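PDB 6U94: RND efflux system, outer membrane lipoprotein, NodT family from Burkholderia mallei, which probably works as the outer-membrane exit duct of a tripartite efflux system, carrying substrates out of the cell as other outer membrane factors do. Local coordinates for residues A[58-63]-A[250-255]; A[200-205]-A[217-222]; A[331-336]-A[369-374]. All coordinates share one frame; numbering follows the deposited sequence.

Overall arrangement
The three contacts lie far apart on an elongated, largely helical chain. Interaction 1 packs helix 56-67 against the turn that enters short helix 253-256, and the chain between its two segments contains interaction 2, where the end of helix 156-203 meets the start of helix 211-247. Their centres are about 44 Å apart, joined by the length of helix 211-247. Interaction 3 follows later, setting the loop 331-336 on long helix 362-415, with its centre about 39 Å from that of interaction 1 and about 60 Å from that of interaction 2, across the chain's centre from both. The contacts thus sample separate regions of the long-helix framework that outer membrane factors share.

Interaction 1 of 3, residues A[58-63]-A[250-255]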
ATOM      1  N   LEU A  58     -13.852   3.836  -8.342  1.00 90.59           N
ATOM      2  CA  LEU A  58     -12.782   4.403  -7.529  1.00 89.43           C
ATOM      3  C   LEU A  58     -12.537   5.865  -7.884  1.00 91.95           C
ATOM      4  O   LEU A  58     -12.312   6.698  -6.999  1.00 93.17           O
ATOM      5  CB  LEU A  58     -11.505   3.581  -7.701  1.00 83.22           C
ATOM      6  CG  LEU A  58     -10.258   4.129  -7.000  1.00 79.74           C
ATOM      7  CD1 LEU A  58     -10.491   4.254  -5.504  1.00 81.35           C
ATOM      8  CD2 LEU A  58      -9.056   3.252  -7.280  1.00 74.99           C
ATOM      9  N   GLN A  59     -12.587   6.195  -9.178  1.00 92.56           N
ATOM     10  CA  GLN A  59     -12.421   7.585  -9.592  1.00 91.37           C
ATOM     11  C   GLN A  59     -13.511   8.469  -9.004  1.00 94.09           C
ATOM     12  O   GLN A  59     -13.261   9.629  -8.656  1.00 96.74           O
ATOM     13  CB  GLN A  59     -12.422   7.686 -11.118  1.00 93.40           C
ATOM     14  CG  GLN A  59     -11.143   7.221 -11.786  1.00 93.86           C
ATOM     15  CD  GLN A  59     -11.071   7.634 -13.245  1.00 98.06           C
ATOM     16  OE1 GLN A  59     -12.069   8.056 -13.831  1.00102.38           O
ATOM     17  NE2 GLN A  59      -9.887   7.523 -13.837  1.00 95.95           N
ATOM     18  N   GLN A  60     -14.730   7.939  -8.888  1.00 95.32           N
ATOM     19  CA  GLN A  60     -15.829   8.724  -8.333  1.00 97.09           C
ATOM     20  C   GLN A  60     -15.598   9.033  -6.859  1.00 94.97           C
ATOM     21  O   GLN A  60     -15.855  10.155  -6.407  1.00 97.31           O
ATOM     22  CB  GLN A  60     -17.150   7.981  -8.527  1.00 99.36           C
ATOM     23  CG  GLN A  60     -18.356   8.687  -7.932  1.00104.10           C
ATOM     24  CD  GLN A  60     -19.652   7.941  -8.182  1.00108.62           C
ATOM     25  OE1 GLN A  60     -19.656   6.860  -8.774  1.00109.29           O
ATOM     26  NE2 GLN A  60     -20.763   8.515  -7.734  1.00113.09           N
ATOM     27  N   LEU A  61     -15.105   8.054  -6.098  1.00 92.98           N
ATOM     28  CA  LEU A  61     -14.888   8.259  -4.669  1.00 89.86           C
ATOM     29  C   LEU A  61     -13.813   9.309  -4.416  1.00 84.38           C
ATOM     30  O   LEU A  61     -13.963  10.160  -3.530  1.00 84.09           O
ATOM     31  CB  LEU A  61     -14.513   6.934  -4.007  1.00 86.80           C
ATOM     32  CG  LEU A  61     -15.614   5.875  -4.027  1.00 88.23           C
ATOM     33  CD1 LEU A  61     -15.016   4.485  -3.909  1.00 84.09           C
ATOM     34  CD2 LEU A  61     -16.615   6.131  -2.909  1.00 88.05           C
ATOM     35  N   VAL A  62     -12.720   9.263  -5.181  1.00 80.63           N
ATOM     36  CA  VAL A  62     -11.635  10.224  -4.999  1.00 75.55           C
ATOM     37  C   VAL A  62     -12.108  11.634  -5.332  1.00 80.95           C
ATOM     38  O   VAL A  62     -11.780  12.598  -4.627  1.00 77.01           O
ATOM     39  CB  VAL A  62     -10.419   9.812  -5.847  1.00 67.22           C
ATOM     40  CG1 VAL A  62      -9.397  10.935  -5.908  1.00 66.11           C
ATOM     41  CG2 VAL A  62      -9.789   8.560  -5.273  1.00 64.91           C
ATOM     42  N   ALA A  63     -12.894  11.776  -6.401  1.00 87.40           N
ATOM     43  CA  ALA A  63     -13.392  13.094  -6.780  1.00 93.06           C
ATOM     44  C   ALA A  63     -14.276  13.683  -5.689  1.00 98.83           C
ATOM     45  O   ALA A  63     -14.227  14.891  -5.425  1.00103.67           O
ATOM     46  CB  ALA A  63     -14.149  13.007  -8.104  1.00 96.77           C
ATOM     47  N   PRO A 250     -22.070  10.129   2.821  1.00104.04           N
ATOM     48  CA  PRO A 250     -22.535   8.759   2.584  1.00103.74           C
ATOM     49  C   PRO A 250     -21.963   8.185   1.298  1.00102.91           C
ATOM     50  O   PRO A 250     -21.626   8.909   0.360  1.00103.59           O
ATOM     51  CB  PRO A 250     -24.059   8.912   2.499  1.00108.48           C
ATOM     52  CG  PRO A 250     -24.355  10.182   3.223  1.00101.82           C
ATOM     53  CD  PRO A 250     -23.187  11.079   2.946  1.00106.28           C
ATOM     54  N   LEU A 251     -21.854   6.854   1.266  1.00103.01           N
ATOM     55  CA  LEU A 251     -21.281   6.172   0.115  1.00100.21           C
ATOM     56  C   LEU A 251     -22.296   6.107  -1.024  1.00101.57           C
ATOM     57  O   LEU A 251     -23.486   5.879  -0.784  1.00102.00           O
ATOM     58  CB  LEU A 251     -20.838   4.760   0.490  1.00101.77           C
ATOM     59  CG  LEU A 251     -19.841   4.616   1.642  1.00101.18           C
ATOM     60  CD1 LEU A 251     -19.430   3.162   1.814  1.00 97.49           C
ATOM     61  CD2 LEU A 251     -18.623   5.494   1.416  1.00 99.26           C
ATOM     62  N   PRO A 252     -21.857   6.310  -2.265  1.00101.38           N
ATOM     63  CA  PRO A 252     -22.775   6.188  -3.402  1.00106.20           C
ATOM     64  C   PRO A 252     -23.238   4.753  -3.596  1.00109.49           C
ATOM     65  O   PRO A 252     -22.574   3.793  -3.203  1.00108.14           O
ATOM     66  CB  PRO A 252     -21.937   6.671  -4.593  1.00101.46           C
ATOM     67  CG  PRO A 252     -20.518   6.490  -4.160  1.00 95.67           C
ATOM     68  CD  PRO A 252     -20.509   6.737  -2.680  1.00 95.87           C
ATOM     69  N   ALA A 253     -24.410   4.622  -4.227  1.00114.07           N
ATOM     70  CA  ALA A 253     -25.012   3.309  -4.435  1.00115.67           C
ATOM     71  C   ALA A 253     -24.168   2.418  -5.337  1.00116.21           C
ATOM     72  O   ALA A 253     -24.356   1.197  -5.330  1.00119.23           O
ATOM     73  CB  ALA A 253     -26.417   3.462  -5.020  1.00118.43           C
ATOM     74  N   GLY A 254     -23.244   2.994  -6.109  1.00113.80           N
ATOM     75  CA  GLY A 254     -22.378   2.177  -6.940  1.00112.37           C
ATOM     76  C   GLY A 254     -21.450   1.287  -6.134  1.00109.38           C
ATOM     77  O   GLY A 254     -21.113   0.181  -6.567  1.00107.47           O
ATOM     78  N   VAL A 255     -21.028   1.753  -4.956  1.00107.02           N
ATOM     79  CA  VAL A 255     -20.161   0.949  -4.097  1.00101.90           C
ATOM     80  C   VAL A 255     -20.864  -0.339  -3.685  1.00106.85           C
ATOM     81  O   VAL A 255     -20.239  -1.403  -3.586  1.00105.62           O
ATOM     82  CB  VAL A 255     -19.718   1.772  -2.871  1.00 95.06           C
ATOM     83  CG1 VAL A 255     -19.030   0.884  -1.842  1.00 90.84           C
ATOM     84  CG2 VAL A 255     -18.802   2.907  -3.297  1.00 93.62           C
TER
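Leu61 drives its CD2 methyl into the angle between Pro252 and Val255, and this is where the contact is tight. Leu61 CD2 lies 3.9 Å from CD of the Pro252 ring and at the same distance from CG2 of Val255. The sister methyl, Leu61 CD1, stands slightly farther from that Val255 CG2. The leucine and valine side chains meet at about a right angle, one branch laid across the other. With its CG set opposite the carbonyl carbon (chi1 -65°), Leu61 sends both methyls over to the turn, although the nearest CA atoms, Leu61 CA and Pro252 CA, are 8.3 Å apart. Leu61 and Val255 are both buried; Leu61 also packs on Val170 and Tyr174 of helix 156-203, and Pro252 and Val255 both touch Gln57, one turn earlier on helix 56-67.

The other side is looser and more open to solvent. Gln60 is fully extended, its CG opposite the backbone N (chi1 178°), and runs alongside the proline in the opposite sense, so that NE2 comes to 3.8 Å from Pro252 CB. That amide makes no hydrogen bond to the turn; it merely flanks the ring.

The arrangement joins helix 56-67 to the proline-containing link between helix 211-247 and short helix 253-256. The turn is tied further by Val255 O, which accepts a hydrogen bond from Arg181. Across the two segments themselves there is no polar bond, which implies an association resting on shape and apolar burial, without a directional bond to fix its register.

Interaction 2 of 3, residues A[200-205]-A[217-222]; sequences MIHRGK and RADTQV
Ile201 and Ala218 have the nearest CA atoms across the two segments, 7.8 Å apart, where the last turn of helix 156-203 packs on an early turn of helix 211-247. The two helices form a helical hairpin, the element from which the long helical bodies of outer membrane factors are built, and the contact lies at its end, where the chain reverses direction. Just beyond, Gly204 is the first residue to leave helical geometry and sits at the centre of an inverse gamma turn, opening the connection to the second helix.

The apolar seam is a single meeting of methyls: Ile201 CD1 touches Ala218 CB at 3.6 Å. Ile201 swings CG1 away from its carbonyl carbon (chi1 -63°) and extends onward, so the far end of the longer branch bridges the interhelical gap. Ala218 also rests on Ala198, one turn earlier on helix 156-203, and Ile201 touches Asp214.

On the exposed flank, the His202 ring and the Asp219 carboxylate approach obliquely without bonding, CE1 of His202 being 4.3 Å from OD1 of Asp219. If the imidazole were protonated, the nearby carboxylate would probably stabilise it electrostatically.

Within the second helix, Arg217 O accepts from both Gln221 N and Thr220 OG1; the hydroxyl reaches it at 2.9 Å, tilted 26° from the carbonyl plane.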
ATOM      1  N   MET A 200     -22.523 -35.186   6.021  1.00132.77           N
ATOM      2  CA  MET A 200     -22.241 -36.494   5.441  1.00134.46           C
ATOM      3  C   MET A 200     -21.545 -37.407   6.443  1.00136.81           C
ATOM      4  O   MET A 200     -21.793 -38.619   6.462  1.00142.11           O
ATOM      5  CB  MET A 200     -21.394 -36.337   4.179  1.00129.90           C
ATOM      6  N   ILE A 201     -20.673 -36.846   7.284  1.00133.52           N
ATOM      7  CA  ILE A 201     -19.934 -37.660   8.246  1.00134.26           C
ATOM      8  C   ILE A 201     -20.865 -38.198   9.324  1.00142.30           C
ATOM      9  O   ILE A 201     -20.794 -39.378   9.693  1.00147.49           O
ATOM     10  CB  ILE A 201     -18.777 -36.845   8.850  1.00125.31           C
ATOM     11  CG1 ILE A 201     -17.781 -36.464   7.758  1.00121.76           C
ATOM     12  CG2 ILE A 201     -18.086 -37.627   9.955  1.00123.74           C
ATOM     13  CD1 ILE A 201     -16.718 -35.517   8.227  1.00117.31           C
ATOM     14  N   HIS A 202     -21.752 -37.348   9.849  1.00144.58           N
ATOM     15  CA  HIS A 202     -22.684 -37.796  10.879  1.00151.24           C
ATOM     16  C   HIS A 202     -23.669 -38.826  10.344  1.00154.45           C
ATOM     17  O   HIS A 202     -24.120 -39.697  11.096  1.00159.20           O
ATOM     18  CB  HIS A 202     -23.441 -36.602  11.465  1.00155.20           C
ATOM     19  CG  HIS A 202     -22.639 -35.795  12.440  1.00155.87           C
ATOM     20  ND1 HIS A 202     -22.665 -34.416  12.463  1.00154.08           N
ATOM     21  CD2 HIS A 202     -21.798 -36.172  13.430  1.00155.61           C
ATOM     22  CE1 HIS A 202     -21.869 -33.980  13.422  1.00151.00           C
ATOM     23  NE2 HIS A 202     -21.331 -35.025  14.024  1.00152.09           N
ATOM     24  N   ARG A 203     -24.010 -38.746   9.055  1.00152.72           N
ATOM     25  CA  ARG A 203     -24.951 -39.701   8.480  1.00157.42           C
ATOM     26  C   ARG A 203     -24.390 -41.119   8.512  1.00160.13           C
ATOM     27  O   ARG A 203     -25.104 -42.069   8.852  1.00165.17           O
ATOM     28  CB  ARG A 203     -25.305 -39.289   7.050  1.00156.27           C
ATOM     29  N   GLY A 204     -23.115 -41.279   8.169  1.00157.72           N
ATOM     30  CA  GLY A 204     -22.482 -42.582   8.220  1.00159.77           C
ATOM     31  C   GLY A 204     -22.007 -42.936   9.613  1.00160.89           C
ATOM     32  O   GLY A 204     -20.823 -42.793   9.930  1.00155.75           O
ATOM     33  N   LYS A 205     -22.927 -43.398  10.457  1.00171.04           N
ATOM     34  CA  LYS A 205     -22.591 -43.695  11.842  1.00176.24           C
ATOM     35  C   LYS A 205     -21.595 -44.847  11.924  1.00180.87           C
ATOM     36  O   LYS A 205     -21.586 -45.755  11.089  1.00184.98           O
ATOM     37  CB  LYS A 205     -23.857 -44.034  12.630  1.00183.24           C
ATOM     38  N   ARG A 217     -13.718 -33.069  14.488  1.00103.75           N
ATOM     39  CA  ARG A 217     -12.916 -32.428  13.451  1.00 97.98           C
ATOM     40  C   ARG A 217     -13.799 -31.695  12.453  1.00 96.81           C
ATOM     41  O   ARG A 217     -13.550 -30.529  12.124  1.00 94.20           O
ATOM     42  CB  ARG A 217     -12.057 -33.464  12.729  1.00 98.49           C
ATOM     43  CG  ARG A 217     -10.848 -33.937  13.497  1.00100.75           C
ATOM     44  CD  ARG A 217     -10.225 -35.115  12.783  1.00108.44           C
ATOM     45  NE  ARG A 217      -9.104 -35.681  13.519  1.00113.03           N
ATOM     46  CZ  ARG A 217      -8.698 -36.940  13.395  1.00119.83           C
ATOM     47  NH1 ARG A 217      -9.328 -37.767  12.571  1.00121.37           N
ATOM     48  NH2 ARG A 217      -7.668 -37.374  14.103  1.00122.41           N
ATOM     49  N   ALA A 218     -14.835 -32.372  11.948  1.00 95.64           N
ATOM     50  CA  ALA A 218     -15.736 -31.740  10.992  1.00 95.56           C
ATOM     51  C   ALA A 218     -16.417 -30.518  11.586  1.00 99.47           C
ATOM     52  O   ALA A 218     -16.706 -29.556  10.863  1.00 96.66           O
ATOM     53  CB  ALA A 218     -16.781 -32.746  10.510  1.00 95.03           C
ATOM     54  N   ASP A 219     -16.675 -30.528  12.894  1.00102.74           N
ATOM     55  CA  ASP A 219     -17.306 -29.380  13.530  1.00105.72           C
ATOM     56  C   ASP A 219     -16.334 -28.224  13.723  1.00 97.49           C
ATOM     57  O   ASP A 219     -16.745 -27.063  13.635  1.00 90.10           O
ATOM     58  CB  ASP A 219     -17.924 -29.785  14.871  1.00117.43           C
ATOM     59  CG  ASP A 219     -19.341 -30.312  14.724  1.00128.12           C
ATOM     60  OD1 ASP A 219     -19.901 -30.205  13.614  1.00130.97           O
ATOM     61  OD2 ASP A 219     -19.896 -30.832  15.717  1.00132.62           O
ATOM     62  N   THR A 220     -15.055 -28.508  13.978  1.00 97.93           N
ATOM     63  CA  THR A 220     -14.073 -27.435  14.086  1.00 99.89           C
ATOM     64  C   THR A 220     -13.630 -26.905  12.728  1.00100.98           C
ATOM     65  O   THR A 220     -13.012 -25.837  12.672  1.00101.16           O
ATOM     66  CB  THR A 220     -12.846 -27.890  14.882  1.00 97.83           C
ATOM     67  OG1 THR A 220     -12.191 -28.962  14.196  1.00 99.90           O
ATOM     68  CG2 THR A 220     -13.249 -28.350  16.275  1.00 99.63           C
ATOM     69  N   GLN A 221     -13.918 -27.623  11.640  1.00105.52           N
ATOM     70  CA  GLN A 221     -13.779 -27.034  10.313  1.00105.42           C
ATOM     71  C   GLN A 221     -14.854 -25.982  10.081  1.00103.16           C
ATOM     72  O   GLN A 221     -14.571 -24.885   9.584  1.00102.27           O
ATOM     73  CB  GLN A 221     -13.857 -28.117   9.236  1.00109.72           C
ATOM     74  CG  GLN A 221     -12.612 -28.966   9.084  1.00112.15           C
ATOM     75  CD  GLN A 221     -12.769 -30.035   8.017  1.00117.55           C
ATOM     76  OE1 GLN A 221     -12.834 -29.734   6.824  1.00119.19           O
ATOM     77  NE2 GLN A 221     -12.839 -31.290   8.444  1.00119.29           N
ATOM     78  N   VAL A 222     -16.100 -26.311  10.427  1.00103.94           N
ATOM     79  CA  VAL A 222     -17.195 -25.353  10.312  1.00103.41           C
ATOM     80  C   VAL A 222     -16.988 -24.191  11.275  1.00100.73           C
ATOM     81  O   VAL A 222     -17.289 -23.036  10.953  1.00101.51           O
ATOM     82  CB  VAL A 222     -18.540 -26.062  10.557  1.00103.58           C
ATOM     83  CG1 VAL A 222     -19.688 -25.069  10.533  1.00105.59           C
ATOM     84  CG2 VAL A 222     -18.755 -27.152   9.526  1.00103.95           C
TER

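Interaction 3 of 3, residues A[331-336]-A[369-374]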
ATOM      1  N   VAL A 331      24.248  -0.318   1.797  1.00130.47           N
ATOM      2  CA  VAL A 331      24.718   0.802   2.614  1.00124.10           C
ATOM      3  C   VAL A 331      24.302   2.131   1.993  1.00115.85           C
ATOM      4  O   VAL A 331      23.165   2.290   1.533  1.00115.34           O
ATOM      5  CB  VAL A 331      26.246   0.753   2.837  1.00124.90           C
ATOM      6  CG1 VAL A 331      26.556   0.749   4.324  1.00126.94           C
ATOM      7  CG2 VAL A 331      26.888  -0.467   2.167  1.00127.12           C
ATOM      8  N   ALA A 332      25.215   3.097   1.987  1.00109.76           N
ATOM      9  CA  ALA A 332      24.950   4.364   1.327  1.00101.92           C
ATOM     10  C   ALA A 332      25.008   4.196  -0.187  1.00 97.21           C
ATOM     11  O   ALA A 332      25.749   3.361  -0.716  1.00 97.56           O
ATOM     12  CB  ALA A 332      25.953   5.420   1.779  1.00101.34           C
ATOM     13  N   TRP A 333      24.224   5.011  -0.890  1.00 90.46           N
ATOM     14  CA  TRP A 333      24.075   4.820  -2.325  1.00 84.08           C
ATOM     15  C   TRP A 333      25.349   5.230  -3.060  1.00 78.56           C
ATOM     16  O   TRP A 333      26.290   5.779  -2.481  1.00 81.33           O
ATOM     17  CB  TRP A 333      22.858   5.583  -2.855  1.00 79.14           C
ATOM     18  CG  TRP A 333      22.925   7.089  -2.791  1.00 69.75           C
ATOM     19  CD1 TRP A 333      23.854   7.853  -2.145  1.00 71.47           C
ATOM     20  CD2 TRP A 333      22.008   8.004  -3.403  1.00 62.61           C
ATOM     21  NE1 TRP A 333      23.571   9.189  -2.318  1.00 65.32           N
ATOM     22  CE2 TRP A 333      22.444   9.308  -3.088  1.00 62.88           C
ATOM     23  CE3 TRP A 333      20.861   7.846  -4.188  1.00 57.72           C
ATOM     24  CZ2 TRP A 333      21.772  10.447  -3.528  1.00 55.25           C
ATOM     25  CZ3 TRP A 333      20.195   8.980  -4.627  1.00 55.95           C
ATOM     26  CH2 TRP A 333      20.654  10.263  -4.295  1.00 54.65           C
ATOM     27  N   LEU A 334      25.370   4.950  -4.362  1.00 74.82           N
ATOM     28  CA  LEU A 334      26.555   5.142  -5.187  1.00 75.51           C
ATOM     29  C   LEU A 334      26.488   6.391  -6.059  1.00 70.26           C
ATOM     30  O   LEU A 334      27.296   6.529  -6.982  1.00 69.19           O
ATOM     31  CB  LEU A 334      26.787   3.911  -6.066  1.00 77.18           C
ATOM     32  CG  LEU A 334      26.879   2.566  -5.343  1.00 79.10           C
ATOM     33  CD1 LEU A 334      27.306   1.481  -6.315  1.00 80.59           C
ATOM     34  CD2 LEU A 334      27.828   2.638  -4.151  1.00 79.45           C
ATOM     35  N   PHE A 335      25.547   7.296  -5.800  1.00 68.73           N
ATOM     36  CA  PHE A 335      25.502   8.552  -6.536  1.00 61.91           C
ATOM     37  C   PHE A 335      26.693   9.420  -6.151  1.00 57.75           C
ATOM     38  O   PHE A 335      27.025   9.547  -4.969  1.00 59.18           O
ATOM     39  CB  PHE A 335      24.192   9.288  -6.255  1.00 61.55           C
ATOM     40  CG  PHE A 335      24.116  10.649  -6.889  1.00 59.93           C
ATOM     41  CD1 PHE A 335      23.979  10.781  -8.261  1.00 58.01           C
ATOM     42  CD2 PHE A 335      24.177  11.796  -6.111  1.00 60.00           C
ATOM     43  CE1 PHE A 335      23.911  12.032  -8.852  1.00 57.80           C
ATOM     44  CE2 PHE A 335      24.110  13.055  -6.692  1.00 59.01           C
ATOM     45  CZ  PHE A 335      23.977  13.174  -8.064  1.00 58.88           C
ATOM     46  N   VAL A 336      27.345  10.005  -7.150  1.00 56.72           N
ATOM     47  CA  VAL A 336      28.515  10.845  -6.912  1.00 54.90           C
ATOM     48  C   VAL A 336      28.135  12.315  -7.057  1.00 57.13           C
ATOM     49  O   VAL A 336      27.967  12.809  -8.181  1.00 57.43           O
ATOM     50  CB  VAL A 336      29.663  10.476  -7.862  1.00 56.03           C
ATOM     51  CG1 VAL A 336      30.870  11.384  -7.618  1.00 54.94           C
ATOM     52  CG2 VAL A 336      30.041   9.012  -7.686  1.00 56.34           C
ATOM     53  N   HIS A 369      20.187  15.113   1.803  1.00 64.65           N
ATOM     54  CA  HIS A 369      19.645  13.944   2.488  1.00 72.12           C
ATOM     55  C   HIS A 369      18.207  13.668   2.071  1.00 69.01           C
ATOM     56  O   HIS A 369      17.802  12.506   1.950  1.00 68.45           O
ATOM     57  CB  HIS A 369      19.732  14.134   4.003  1.00 82.08           C
ATOM     58  CG  HIS A 369      21.132  14.155   4.528  1.00 95.88           C
ATOM     59  ND1 HIS A 369      22.164  13.471   3.922  1.00100.30           N
ATOM     60  CD2 HIS A 369      21.674  14.782   5.599  1.00101.69           C
ATOM     61  CE1 HIS A 369      23.280  13.672   4.598  1.00104.10           C
ATOM     62  NE2 HIS A 369      23.011  14.464   5.620  1.00104.45           N
ATOM     63  N   THR A 370      17.417  14.723   1.857  1.00 62.38           N
ATOM     64  CA  THR A 370      16.029  14.541   1.450  1.00 57.69           C
ATOM     65  C   THR A 370      15.935  13.858   0.093  1.00 54.88           C
ATOM     66  O   THR A 370      14.984  13.110  -0.162  1.00 59.09           O
ATOM     67  CB  THR A 370      15.306  15.895   1.438  1.00 57.43           C
ATOM     68  OG1 THR A 370      15.274  16.428   2.768  1.00 56.59           O
ATOM     69  CG2 THR A 370      13.874  15.762   0.922  1.00 50.45           C
ATOM     70  N   ILE A 371      16.918  14.078  -0.780  1.00 53.95           N
ATOM     71  CA  ILE A 371      16.908  13.435  -2.088  1.00 52.57           C
ATOM     72  C   ILE A 371      17.307  11.969  -1.977  1.00 58.13           C
ATOM     73  O   ILE A 371      16.715  11.103  -2.632  1.00 58.06           O
ATOM     74  CB  ILE A 371      17.818  14.208  -3.061  1.00 54.08           C
ATOM     75  CG1 ILE A 371      17.249  15.604  -3.318  1.00 51.21           C
ATOM     76  CG2 ILE A 371      17.992  13.445  -4.373  1.00 38.51           C
ATOM     77  CD1 ILE A 371      18.145  16.472  -4.159  1.00 50.92           C
ATOM     78  N   GLN A 372      18.311  11.660  -1.151  1.00 59.20           N
ATOM     79  CA  GLN A 372      18.704  10.264  -0.977  1.00 65.39           C
ATOM     80  C   GLN A 372      17.579   9.454  -0.348  1.00 62.39           C
ATOM     81  O   GLN A 372      17.316   8.319  -0.763  1.00 65.06           O
ATOM     82  CB  GLN A 372      19.970  10.158  -0.128  1.00 73.28           C
ATOM     83  CG  GLN A 372      20.467   8.719   0.002  0.80 82.34           C
ATOM     84  CD  GLN A 372      21.648   8.571   0.938  0.55 89.46           C
ATOM     85  OE1 GLN A 372      22.077   9.533   1.575  1.00 98.83           O
ATOM     86  NE2 GLN A 372      22.181   7.355   1.029  1.00 88.27           N
ATOM     87  N   ASP A 373      16.898  10.023   0.651  1.00 60.39           N
ATOM     88  CA  ASP A 373      15.772   9.327   1.267  1.00 59.36           C
ATOM     89  C   ASP A 373      14.625   9.152   0.281  1.00 62.07           C
ATOM     90  O   ASP A 373      13.930   8.131   0.307  1.00 67.89           O
ATOM     91  CB  ASP A 373      15.297  10.079   2.509  1.00 60.09           C
ATOM     92  CG  ASP A 373      16.242   9.924   3.680  1.00 65.77           C
ATOM     93  OD1 ASP A 373      17.264   9.224   3.529  1.00 70.09           O
ATOM     94  OD2 ASP A 373      15.965  10.501   4.754  1.00 70.55           O
ATOM     95  N   ALA A 374      14.412  10.132  -0.599  1.00 56.46           N
ATOM     96  CA  ALA A 374      13.338  10.019  -1.579  1.00 52.80           C
ATOM     97  C   ALA A 374      13.603   8.883  -2.561  1.00 56.72           C
ATOM     98  O   ALA A 374      12.708   8.079  -2.851  1.00 51.04           O
ATOM     99  CB  ALA A 374      13.161  11.341  -2.323  1.00 53.11           C
TER
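Trp333 and Gln372 carry this contact, a loop-on-helix packing in which the irregular segment 331-336 lies against long helix 362-415 and seats its indole on the glutamine side chain. The nearest CA atoms across the segments belong to this pair, with 7.8 Å between Trp333 CA and Gln372 CA.

The glutamine can be followed along the ring. Its CB sits 3.9 Å from Trp333 CZ2, above the six-membered half of the indole. CG comes next and lies over the five-membered ring, 3.7 Å from the centroid and only 11° off the normal, a CH-pi contact made squarely on the face. CD continues over the pyrrole side, 3.8 Å from Trp333 NE1. Finally the terminal amide lies over the CD1-NE1 side of the five-membered ring, and one end of it reaches Ala332; its plane is 13° from that of the indole, so the two flat groups stack. This course follows from an extended chain whose CG is opposite the backbone N (chi1 -176°), running antiparallel to the tryptophan side chain.

The indole's other face is occupied too: Phe335 CB, two residues along the same loop, lies 3.6 Å above the ring plane of Trp333 near its centre. The ring is thus sandwiched between Phe335 and Gln372, which would be expected to limit its tipping. Trp333 and Phe335 also both touch Leu326 of helix 321-326. Val331 O takes a hydrogen bond from Arg376, one turn beyond Gln372, but Val331 is poorly ordered and this tie to the helix is correspondingly less certain.

No hydrogen bond joins the two segments. At the edge of the indole, near its plane, the buried Ile371 presents its CG2 methyl to Trp333 CH2 at 4.1 Å.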